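Local atomic coordinates of AP endonuclease, family 2 (Brucella melitensis biovar Abortus, PDB entry 3NGF), a protein that probably interconverts hydroxypyruvate and tartronate semialdehyde as a manganese-binding isomerase of the hyi family, and may have endonuclease activity. Residues A14-M19 / G38-L43; E27-A32 / R55-H60; F44-D49 / V65-P70; E220-E225 / N249-T254. All coordinates share one frame; numbering follows the deposited sequence. Where two conformers were deposited one is given.

Overall arrangement
The fold is a closed barrel of eight parallel strands with helices outside. Contact 1 joins strands 11-15 and 39-41. Contact 2 packs the outer helices 25-34 and 50-59, its centre about 11 Å from that of contact 1. Phe29 there meets Leu16 and Phe42. Contact 3 continues round the sheet to strand 63-68, where Leu43 O bonds to Asn68 N. Contact 4, last in sequence, joins loops after strands 207-212 and 243-246. Its centre is about 15 Å from contact 1 and about 25 Å from contact 3. Contacts 1 and 2 interleave along the chain, as do 2 and 3. Contacts 1 and 3 border the metal site: the Glu41 and Asn68 side chains are about 6 and 8 Å from the manganese.

Contact 1: A14-M19 / G38-L43; sequences ANLSTM and GGVEFL
Glu41 OE2 accepts a hydrogen bond from Asn15 ND2 at 2.9 Å and a second from Gln211, a manganese ligand. This pair belongs to the first beta-alpha-beta unit of the TIM barrel, where strands 11-15 and 39-41 run parallel. The N-H of Asn15 comes to the anti side of OE2, and the amide and carboxylate planes stand 86° apart. The other oxygen, OE1, is bonded to His209. Glu41 therefore probably acts in the second shell of the metal site, since it holds a ligand of the ion.

The backbones are joined by three hydrogen bonds. Ala14 N reaches Gly39 O, Glu41 N reaches Ala14 O, and Leu16 N reaches Glu41 O at 2.8 Å. On the sheet face of Ala14 and Val40, both methyls of Leu16 pack on Val40 CG1, with CD2 at 3.9 Å. The CB of Leu16 lies at the edge of the Phe42 ring.

Asn15 CG is anti to the backbone N (chi1 -172°), beside the carbonyl carbon. There its OD1 accepts from Ser17 N and Thr18 N, which come from opposite faces of the amide plane. This Asx turn starts the loop beyond the strand. Ser17 OG then accepts from Leu43 N at 2.9 Å and also bonds to a glycerol, probably from the crystallisation liquor. Beside it, Leu43 CD1 lies tightly against Ser17 CB, at 3.4 Å.

Contact 2: E27-A32 / R55-H60; sequences ERFRLA and RELKQH
Phe29 projects from helix 25-34 onto helix 50-59 and meets Glu56, Leu57 and His60. Its CB lies 3.7 Å from Glu56 OE1 and 4.0 Å from His60 CD2. CG is anti to the carbonyl carbon (chi1 -66°) and rests 3.7 Å from Glu56 CB. That methylene sits over one face of the ring, somewhat toward the rim, in a CH-pi contact. Further out, CD2 and CE2 pass Glu56 CG. On the other flank CD1 lies near Glu56 CB and Leu57 CD2, and CE1 touches Leu57 CD2 at 4.0 Å.

Glu56 bends at chi2 (-67°), which turns CD back along the ring instead of outward. The carboxylate plane lies 18° from the ring plane. A water links the two helices here. It accepts from Arg30 N and donates to Glu56 OE1, at 3.0 Å in each case.

His60 is the first residue to leave the helical path after helix 50-59. Its imidazole lies flat against the other helix. Arg30 CB sits over one face in a CH-pi contact, 3.6 Å from His60 CE1, while Gln59 CG lies over the opposite face. Glu56 OE1 is at the ring edge, in plane. The far end of Arg30 leads away to a salt bridge with Glu34. The NE2 of His60 bonds to a glycerol, probably from the crystallisation liquor.

The contact thus joins helices 25-34 and 50-59, which follow each other round the outside of the barrel. Phe29 also meets Leu16 and the ring of Phe25, while Leu57 touches Val40 of strand 39-41 beneath.

Contact 3: F44-D49 / V65-P70; sequences FPYDFD and VLFNMP
The Tyr46 ring lies between two prolines. Pro70 CG lies over one face, toward the rim, in a CH-pi contact 4.0 Å from the ring centroid. Pro45 CD lies over the opposite face, also toward the rim. At the ring edge is the carbonyl of Asn68, which accepts a hydrogen bond from Tyr46 OH at 2.7 Å. The same hydroxyl oxygen lies at the edge of the Phe67 ring, 3.5 Å from Phe67 CE1.

Pro45 also meets Phe67. Pro45 CD is 3.7 Å from Phe67 CD1, while Pro45 CG lies off-centre over that ring. Phe44 approaches differently. Its CE1 touches Asn68 CB at 3.6 Å, and Met69 O lies at the ring edge, near its plane. The ring stands 83° from the Asn68 amide plane.

A type I beta turn from Pro45 to Phe48 carries the chain onward, and Asp49 caps helix 50-59. Helix 88-104 adds Tyr101, which meets Tyr46 edge-to-face. Asn68 lies about 6 Å from the manganese ligand Glu150, side chain to side chain.

This is a beta-to-alpha loop packed on the C-terminal end of the next strand, the end of the barrel where TIM barrels have their active site.

Contact 4: E220-E225 / N249-T254; sequences EPDEGE and NPRGKT
Two loops without regular structure approach each other at Glu220 and Pro250, whose CA atoms are 5.9 Å apart, and Pro221 is the centre of an inverse gamma turn right after Glu220. Arg251 carries the contact from one side and three acidic residues from the other.

Glu220 OE1 accepts from the backbone N of Arg251 at 2.9 Å. The bond is nearly straight, 171° at the hydrogen, and uses the syn lone pair. The same oxygen lies over the centre of the Arg251 guanidinium, 3.5 Å from CZ. The carboxylate and guanidinium are stacked with planes 28° apart. No guanidinium N-H points at OE1, so towards that group it acts through charge alone, in a long salt bridge to NH1. Glu220 is bent at chi2 (83°), which turns CD toward the Arg251 backbone.

The guanidinium rim makes hydrogen-bonded salt bridges to the other two acids. Asp222 comes tip to tip. Arg251 NH1 meets the syn lone pair of Asp222 OD1 at 3.0 Å, in the guanidinium plane. The bonds from NH2 to Asp222 are weak. Glu223 runs past Arg251 in the opposite direction. NH1 reaches Glu223 OE1 at 2.8 Å, from above the carboxylate plane. Glu223 OE2 is bonded to Ser214.

Glu220 OE2 receives two waters, each at 2.7 Å. One also donates to Thr254 O. The other donates to Lys253 O and accepts from Gly252 N.

One arginine thus faces three carboxylates, so the cluster would carry a net negative charge if all are ionised. The waters and the Arg251 N-H would offset part of the charge on the buried Glu220.

Contact 1: A14-M19 / G38-L43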
# COMPACT_ATOMS: atom_id res chain seq x y z
N ALA A 14 6.53 7.62 -5.71
CA ALA A 14 7.31 7.93 -4.52
C ALA A 14 6.41 7.78 -3.29
O ALA A 14 5.26 8.23 -3.31
CB ALA A 14 7.88 9.36 -4.59
N ASN A 15 6.89 7.10 -2.26
CA ASN A 15 6.19 7.08 -0.97
C ASN A 15 6.63 8.28 -0.10
O ASN A 15 7.77 8.33 0.38
CB ASN A 15 6.37 5.74 -0.24
CG ASN A 15 5.51 5.63 0.98
OD1 ASN A 15 5.62 6.45 1.88
ND2 ASN A 15 4.61 4.62 1.02
N LEU A 16 5.73 9.25 0.08
CA LEU A 16 6.06 10.49 0.78
C LEU A 16 6.06 10.36 2.31
O LEU A 16 6.39 11.32 2.99
CB LEU A 16 5.12 11.62 0.34
CG LEU A 16 5.00 11.84 -1.17
CD1 LEU A 16 4.18 13.12 -1.44
CD2 LEU A 16 6.38 11.95 -1.91
N SER A 17 5.68 9.20 2.85
CA SER A 17 5.80 8.93 4.27
C SER A 17 7.23 8.49 4.57
O SER A 17 7.78 8.86 5.61
CB SER A 17 4.80 7.85 4.74
OG SER A 17 3.44 8.30 4.59
N THR A 18 7.83 7.71 3.67
CA THR A 18 9.20 7.17 3.90
C THR A 18 10.33 7.90 3.15
O THR A 18 11.49 7.89 3.60
CB THR A 18 9.28 5.66 3.60
OG1 THR A 18 9.13 5.42 2.19
CG2 THR A 18 8.23 4.85 4.43
N MET A 19 9.99 8.51 2.01
CA MET A 19 10.97 9.26 1.19
C MET A 19 10.82 10.74 1.37
O MET A 19 9.75 11.23 1.76
CB MET A 19 10.84 8.93 -0.30
CG MET A 19 11.03 7.45 -0.65
SD MET A 19 10.71 7.03 -2.35
CE MET A 19 11.95 8.06 -3.20
N GLY A 38 5.79 10.66 -11.38
CA GLY A 38 4.46 11.10 -11.83
C GLY A 38 3.36 10.71 -10.85
O GLY A 38 2.22 11.19 -10.97
N GLY A 39 3.70 9.85 -9.90
CA GLY A 39 2.74 9.38 -8.90
C GLY A 39 3.33 9.38 -7.51
O GLY A 39 4.56 9.28 -7.35
N VAL A 40 2.46 9.49 -6.50
CA VAL A 40 2.88 9.40 -5.11
C VAL A 40 1.90 8.52 -4.31
O VAL A 40 0.74 8.33 -4.69
CB VAL A 40 3.00 10.78 -4.43
CG1 VAL A 40 4.10 11.62 -5.09
CG2 VAL A 40 1.66 11.52 -4.45
N GLU A 41 2.40 8.03 -3.19
CA GLU A 41 1.60 7.33 -2.18
C GLU A 41 2.06 7.80 -0.82
O GLU A 41 3.15 8.36 -0.69
CB GLU A 41 1.75 5.82 -2.31
CG GLU A 41 3.17 5.28 -2.04
CD GLU A 41 3.26 3.78 -2.16
OE1 GLU A 41 2.49 3.18 -2.95
OE2 GLU A 41 4.13 3.18 -1.47
N PHE A 42 1.26 7.52 0.21
CA PHE A 42 1.67 7.76 1.59
C PHE A 42 0.70 7.03 2.48
O PHE A 42 -0.28 6.49 1.98
CB PHE A 42 1.77 9.27 1.95
CG PHE A 42 0.64 10.11 1.41
CD1 PHE A 42 -0.63 10.00 1.95
CD2 PHE A 42 0.85 10.97 0.36
CE1 PHE A 42 -1.70 10.77 1.44
CE2 PHE A 42 -0.21 11.74 -0.14
CZ PHE A 42 -1.45 11.65 0.39
N LEU A 43 0.95 6.95 3.78
CA LEU A 43 0.06 6.18 4.65
C LEU A 43 -1.23 6.93 4.96
O LEU A 43 -2.32 6.50 4.55
CB LEU A 43 0.79 5.76 5.93
CG LEU A 43 1.70 4.56 5.67
CD1 LEU A 43 2.92 4.97 4.93
CD2 LEU A 43 2.05 3.82 6.98

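Contact 2: E27-A32 / R55-H60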
# COMPACT_ATOMS: atom_id res chain seq x y z
N GLU A 27 6.03 19.76 1.56
CA GLU A 27 7.12 20.09 0.65
C GLU A 27 7.58 18.87 -0.19
O GLU A 27 8.29 19.04 -1.19
CB GLU A 27 8.31 20.68 1.45
CG GLU A 27 8.08 22.14 1.91
CD GLU A 27 9.11 22.68 2.90
OE1 GLU A 27 8.71 23.44 3.82
OE2 GLU A 27 10.31 22.33 2.75
N ARG A 28 7.15 17.67 0.20
CA ARG A 28 7.61 16.42 -0.45
C ARG A 28 7.02 16.23 -1.84
O ARG A 28 7.63 15.58 -2.69
CB ARG A 28 7.32 15.20 0.44
CG ARG A 28 8.02 15.35 1.81
CD ARG A 28 7.85 14.16 2.74
NE ARG A 28 8.31 14.53 4.07
CZ ARG A 28 7.89 14.00 5.20
NH1 ARG A 28 7.02 12.98 5.20
NH2 ARG A 28 8.38 14.45 6.35
N PHE A 29 5.83 16.80 -2.08
CA PHE A 29 5.17 16.67 -3.37
C PHE A 29 6.01 17.29 -4.49
O PHE A 29 6.29 16.63 -5.51
CB PHE A 29 3.77 17.29 -3.34
CG PHE A 29 2.81 16.57 -2.41
CD1 PHE A 29 1.95 15.61 -2.91
CD2 PHE A 29 2.77 16.87 -1.06
CE1 PHE A 29 1.07 14.94 -2.07
CE2 PHE A 29 1.90 16.21 -0.21
CZ PHE A 29 1.05 15.23 -0.72
N ARG A 30 6.46 18.53 -4.28
CA ARG A 30 7.35 19.20 -5.24
C ARG A 30 8.66 18.43 -5.45
O ARG A 30 9.15 18.27 -6.58
CB ARG A 30 7.67 20.60 -4.76
CG ARG A 30 8.59 21.38 -5.72
CD ARG A 30 8.89 22.81 -5.25
NE ARG A 30 9.56 22.85 -3.94
CZ ARG A 30 10.87 22.69 -3.74
NH1 ARG A 30 11.71 22.45 -4.75
NH2 ARG A 30 11.35 22.76 -2.51
N LEU A 31 9.26 17.98 -4.36
CA LEU A 31 10.52 17.24 -4.50
C LEU A 31 10.38 15.93 -5.31
O LEU A 31 11.25 15.59 -6.12
CB LEU A 31 11.17 17.01 -3.15
CG LEU A 31 11.62 18.23 -2.35
CD1 LEU A 31 12.43 17.72 -1.14
CD2 LEU A 31 12.42 19.24 -3.16
N ALA A 32 9.27 15.21 -5.11
CA ALA A 32 8.99 14.00 -5.85
C ALA A 32 8.79 14.30 -7.32
O ALA A 32 9.35 13.62 -8.17
CB ALA A 32 7.72 13.27 -5.27
N ARG A 55 -4.58 20.18 -4.03
CA ARG A 55 -3.83 21.27 -4.69
C ARG A 55 -2.36 20.93 -4.85
O ARG A 55 -1.74 21.23 -5.86
CB ARG A 55 -4.04 22.61 -3.97
CG ARG A 55 -5.39 23.28 -4.32
CD ARG A 55 -5.45 24.69 -3.75
NE ARG A 55 -5.56 24.70 -2.28
CZ ARG A 55 -6.68 24.62 -1.59
NH1 ARG A 55 -6.66 24.62 -0.26
NH2 ARG A 55 -7.85 24.53 -2.21
N GLU A 56 -1.78 20.24 -3.87
CA GLU A 56 -0.41 19.72 -4.03
C GLU A 56 -0.28 18.83 -5.27
O GLU A 56 0.67 18.97 -6.05
CB GLU A 56 0.03 18.91 -2.82
CG GLU A 56 0.27 19.62 -1.52
CD GLU A 56 1.45 20.57 -1.52
OE1 GLU A 56 2.27 20.59 -2.49
OE2 GLU A 56 1.56 21.31 -0.52
N LEU A 57 -1.21 17.91 -5.43
CA LEU A 57 -1.23 17.00 -6.58
C LEU A 57 -1.39 17.73 -7.91
O LEU A 57 -0.67 17.46 -8.86
CB LEU A 57 -2.36 15.98 -6.43
CG LEU A 57 -2.24 15.01 -5.25
CD1 LEU A 57 -3.58 14.23 -5.09
CD2 LEU A 57 -1.04 14.06 -5.39
N LYS A 58 -2.30 18.70 -7.95
CA LYS A 58 -2.59 19.43 -9.18
C LYS A 58 -1.42 20.31 -9.56
O LYS A 58 -1.01 20.35 -10.73
CB LYS A 58 -3.88 20.25 -9.02
CG LYS A 58 -4.32 21.03 -10.27
CD LYS A 58 -5.63 21.76 -10.01
CE LYS A 58 -6.11 22.57 -11.19
NZ LYS A 58 -7.33 23.38 -10.82
N GLN A 59 -0.87 21.02 -8.58
CA GLN A 59 0.16 22.02 -8.84
C GLN A 59 1.47 21.37 -9.29
O GLN A 59 2.24 21.95 -10.07
CB GLN A 59 0.37 22.90 -7.61
CG GLN A 59 1.42 23.98 -7.82
CD GLN A 59 1.42 25.03 -6.71
OE1 GLN A 59 0.39 25.25 -6.02
NE2 GLN A 59 2.59 25.68 -6.51
N HIS A 60 1.71 20.16 -8.80
CA HIS A 60 2.92 19.43 -9.10
C HIS A 60 2.73 18.27 -10.09
O HIS A 60 3.64 17.44 -10.27
CB HIS A 60 3.57 18.99 -7.78
CG HIS A 60 3.87 20.16 -6.88
ND1 HIS A 60 4.75 21.15 -7.25
CD2 HIS A 60 3.37 20.53 -5.68
CE1 HIS A 60 4.79 22.08 -6.32
NE2 HIS A 60 3.97 21.72 -5.34
O HOH W 1 5.24 20.55 -2.41

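Contact 3: F44-D49 / V65-P70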
# COMPACT_ATOMS: atom_id res chain seq x y z
N PHE A 44 -1.10 8.07 5.63
CA PHE A 44 -2.28 8.76 6.18
C PHE A 44 -2.32 10.24 5.86
O PHE A 44 -1.42 10.99 6.25
CB PHE A 44 -2.35 8.56 7.71
CG PHE A 44 -2.14 7.14 8.16
CD1 PHE A 44 -3.08 6.15 7.88
CD2 PHE A 44 -1.00 6.77 8.87
CE1 PHE A 44 -2.90 4.83 8.31
CE2 PHE A 44 -0.81 5.46 9.27
CZ PHE A 44 -1.76 4.49 9.00
N PRO A 45 -3.38 10.69 5.17
CA PRO A 45 -3.55 12.12 4.90
C PRO A 45 -4.36 12.89 5.95
O PRO A 45 -4.57 14.10 5.80
CB PRO A 45 -4.33 12.11 3.60
CG PRO A 45 -5.18 10.90 3.73
CD PRO A 45 -4.37 9.88 4.45
N TYR A 46 -4.80 12.20 7.01
CA TYR A 46 -5.92 12.68 7.81
C TYR A 46 -5.59 13.87 8.71
O TYR A 46 -6.51 14.53 9.21
CB TYR A 46 -6.57 11.52 8.61
CG TYR A 46 -6.94 10.39 7.67
CD1 TYR A 46 -7.92 10.57 6.71
CD2 TYR A 46 -6.25 9.20 7.68
CE1 TYR A 46 -8.24 9.60 5.83
CE2 TYR A 46 -6.56 8.20 6.79
CZ TYR A 46 -7.54 8.41 5.85
OH TYR A 46 -7.87 7.42 4.93
N ASP A 47 -4.29 14.14 8.93
CA ASP A 47 -3.88 15.33 9.70
C ASP A 47 -3.75 16.58 8.83
O ASP A 47 -3.39 17.65 9.34
CB ASP A 47 -2.57 15.08 10.48
CG ASP A 47 -2.42 16.01 11.72
OD1 ASP A 47 -3.41 16.24 12.49
OD2 ASP A 47 -1.29 16.50 11.95
N PHE A 48 -4.09 16.45 7.54
CA PHE A 48 -4.09 17.57 6.59
C PHE A 48 -5.45 17.73 5.91
O PHE A 48 -6.20 16.75 5.77
CB PHE A 48 -2.97 17.36 5.55
CG PHE A 48 -1.58 17.26 6.15
CD1 PHE A 48 -1.07 16.03 6.59
CD2 PHE A 48 -0.78 18.40 6.28
CE1 PHE A 48 0.20 15.95 7.15
CE2 PHE A 48 0.48 18.34 6.82
CZ PHE A 48 0.99 17.12 7.27
N ASP A 49 -5.78 18.96 5.51
CA ASP A 49 -7.00 19.29 4.74
C ASP A 49 -6.92 18.60 3.36
O ASP A 49 -5.94 18.74 2.63
CB ASP A 49 -7.11 20.82 4.59
CG ASP A 49 -8.31 21.30 3.73
OD1 ASP A 49 -9.22 20.52 3.35
OD2 ASP A 49 -8.34 22.52 3.43
N VAL A 65 -1.72 7.54 -5.93
CA VAL A 65 -1.85 6.12 -6.30
C VAL A 65 -2.48 5.28 -5.20
O VAL A 65 -3.21 4.32 -5.49
CB VAL A 65 -0.47 5.58 -6.69
CG1 VAL A 65 -0.48 4.09 -6.88
CG2 VAL A 65 0.05 6.36 -7.96
N LEU A 66 -2.22 5.65 -3.95
CA LEU A 66 -2.61 4.82 -2.80
C LEU A 66 -2.53 5.63 -1.53
O LEU A 66 -1.66 6.49 -1.38
CB LEU A 66 -1.66 3.60 -2.69
CG LEU A 66 -1.88 2.69 -1.46
CD1 LEU A 66 -3.01 1.76 -1.75
CD2 LEU A 66 -0.61 1.92 -1.07
N PHE A 67 -3.44 5.36 -0.59
CA PHE A 67 -3.22 5.65 0.82
C PHE A 67 -4.07 4.72 1.68
O PHE A 67 -4.81 3.86 1.16
CB PHE A 67 -3.41 7.14 1.18
CG PHE A 67 -4.79 7.68 0.89
CD1 PHE A 67 -5.78 7.64 1.88
CD2 PHE A 67 -5.11 8.19 -0.37
CE1 PHE A 67 -7.08 8.14 1.63
CE2 PHE A 67 -6.36 8.69 -0.63
CZ PHE A 67 -7.35 8.67 0.36
N ASN A 68 -3.87 4.79 2.99
CA ASN A 68 -4.55 3.87 3.91
C ASN A 68 -5.78 4.50 4.52
O ASN A 68 -5.83 5.71 4.76
CB ASN A 68 -3.63 3.47 5.06
CG ASN A 68 -2.40 2.74 4.62
OD1 ASN A 68 -2.18 2.51 3.44
ND2 ASN A 68 -1.56 2.36 5.61
N MET A 69 -6.75 3.65 4.83
CA MET A 69 -7.87 4.08 5.67
C MET A 69 -7.37 4.38 7.10
O MET A 69 -6.29 3.93 7.50
CB MET A 69 -8.94 2.99 5.68
CG MET A 69 -9.46 2.62 4.29
SD MET A 69 -10.88 1.54 4.41
CE MET A 69 -11.45 1.51 2.70
N PRO A 70 -8.15 5.14 7.89
CA PRO A 70 -7.71 5.46 9.26
C PRO A 70 -7.37 4.17 10.03
O PRO A 70 -8.10 3.17 9.93
CB PRO A 70 -8.92 6.17 9.86
CG PRO A 70 -9.63 6.77 8.70
CD PRO A 70 -9.40 5.84 7.54

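Contact 4: E220-E225 / N249-T254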
# COMPACT_ATOMS: atom_id res chain seq x y z
N GLU A 220 16.88 1.68 -0.86
CA GLU A 220 16.74 1.71 -2.31
C GLU A 220 16.76 0.31 -2.94
O GLU A 220 17.57 -0.53 -2.52
CB GLU A 220 17.85 2.55 -2.93
CG GLU A 220 17.65 4.05 -2.76
CD GLU A 220 18.11 4.64 -1.40
OE1 GLU A 220 18.54 3.90 -0.50
OE2 GLU A 220 18.06 5.88 -1.28
N PRO A 221 15.94 0.07 -3.98
CA PRO A 221 15.87 -1.27 -4.61
C PRO A 221 17.04 -1.56 -5.58
O PRO A 221 16.83 -2.01 -6.71
CB PRO A 221 14.57 -1.22 -5.41
CG PRO A 221 14.45 0.25 -5.81
CD PRO A 221 14.98 1.01 -4.59
N ASP A 222 18.25 -1.23 -5.16
CA ASP A 222 19.43 -1.48 -5.96
C ASP A 222 20.50 -2.17 -5.12
O ASP A 222 21.67 -2.15 -5.48
CB ASP A 222 19.97 -0.17 -6.52
CG ASP A 222 20.40 0.80 -5.43
OD1 ASP A 222 20.19 0.52 -4.23
OD2 ASP A 222 20.97 1.83 -5.81
N GLU A 223 20.09 -2.74 -3.99
CA GLU A 223 21.02 -3.42 -3.10
C GLU A 223 20.30 -4.60 -2.47
O GLU A 223 19.09 -4.71 -2.56
CB GLU A 223 21.52 -2.49 -1.98
CG GLU A 223 20.37 -2.04 -1.06
CD GLU A 223 20.78 -1.38 0.24
OE1 GLU A 223 21.75 -0.60 0.27
OE2 GLU A 223 20.07 -1.61 1.23
N GLY A 224 21.04 -5.50 -1.85
CA GLY A 224 20.38 -6.55 -1.09
C GLY A 224 20.16 -7.80 -1.90
O GLY A 224 20.70 -7.95 -3.01
N GLU A 225 19.33 -8.70 -1.34
CA GLU A 225 19.21 -10.05 -1.86
C GLU A 225 18.35 -10.21 -3.11
O GLU A 225 18.49 -11.22 -3.82
CB GLU A 225 18.81 -11.01 -0.72
CG GLU A 225 17.38 -10.89 -0.24
CD GLU A 225 17.11 -11.63 1.08
OE1 GLU A 225 17.82 -11.42 2.08
OE2 GLU A 225 16.16 -12.42 1.11
N ASN A 249 13.16 3.22 3.01
CA ASN A 249 13.86 4.25 3.78
C ASN A 249 15.18 4.54 3.11
O ASN A 249 16.06 3.68 3.08
CB ASN A 249 14.09 3.76 5.20
CG ASN A 249 12.82 3.31 5.86
OD1 ASN A 249 11.80 4.03 5.85
ND2 ASN A 249 12.88 2.13 6.49
N PRO A 250 15.35 5.75 2.57
CA PRO A 250 16.60 5.98 1.83
C PRO A 250 17.83 5.76 2.70
O PRO A 250 17.82 6.11 3.89
CB PRO A 250 16.46 7.44 1.38
CG PRO A 250 14.95 7.69 1.32
CD PRO A 250 14.42 6.91 2.48
N ARG A 251 18.89 5.18 2.12
CA ARG A 251 20.18 5.03 2.82
C ARG A 251 20.67 6.34 3.42
O ARG A 251 21.11 6.39 4.57
CB ARG A 251 21.25 4.52 1.86
CG ARG A 251 21.27 3.03 1.63
CD ARG A 251 22.46 2.67 0.73
NE ARG A 251 22.30 3.26 -0.60
CZ ARG A 251 21.68 2.69 -1.63
NH1 ARG A 251 21.17 1.47 -1.54
NH2 ARG A 251 21.57 3.35 -2.79
N GLY A 252 20.64 7.38 2.60
CA GLY A 252 21.07 8.70 3.02
C GLY A 252 20.07 9.73 2.54
O GLY A 252 18.87 9.60 2.79
N LYS A 253 20.57 10.76 1.86
CA LYS A 253 19.70 11.78 1.27
C LYS A 253 18.86 11.12 0.18
O LYS A 253 19.39 10.39 -0.64
CB LYS A 253 20.54 12.89 0.66
CG LYS A 253 19.73 14.00 -0.01
CD LYS A 253 20.66 15.09 -0.54
CE LYS A 253 19.87 16.25 -1.14
NZ LYS A 253 18.95 16.82 -0.12
N THR A 254 17.56 11.42 0.15
CA THR A 254 16.66 10.76 -0.79
C THR A 254 17.17 10.84 -2.24
O THR A 254 17.28 9.80 -2.91
CB THR A 254 15.21 11.33 -0.72
OG1 THR A 254 14.69 11.17 0.61
CG2 THR A 254 14.31 10.63 -1.69
O HOH W 2 16.27 7.32 -2.69
O HOH W 3 19.94 7.58 -0.22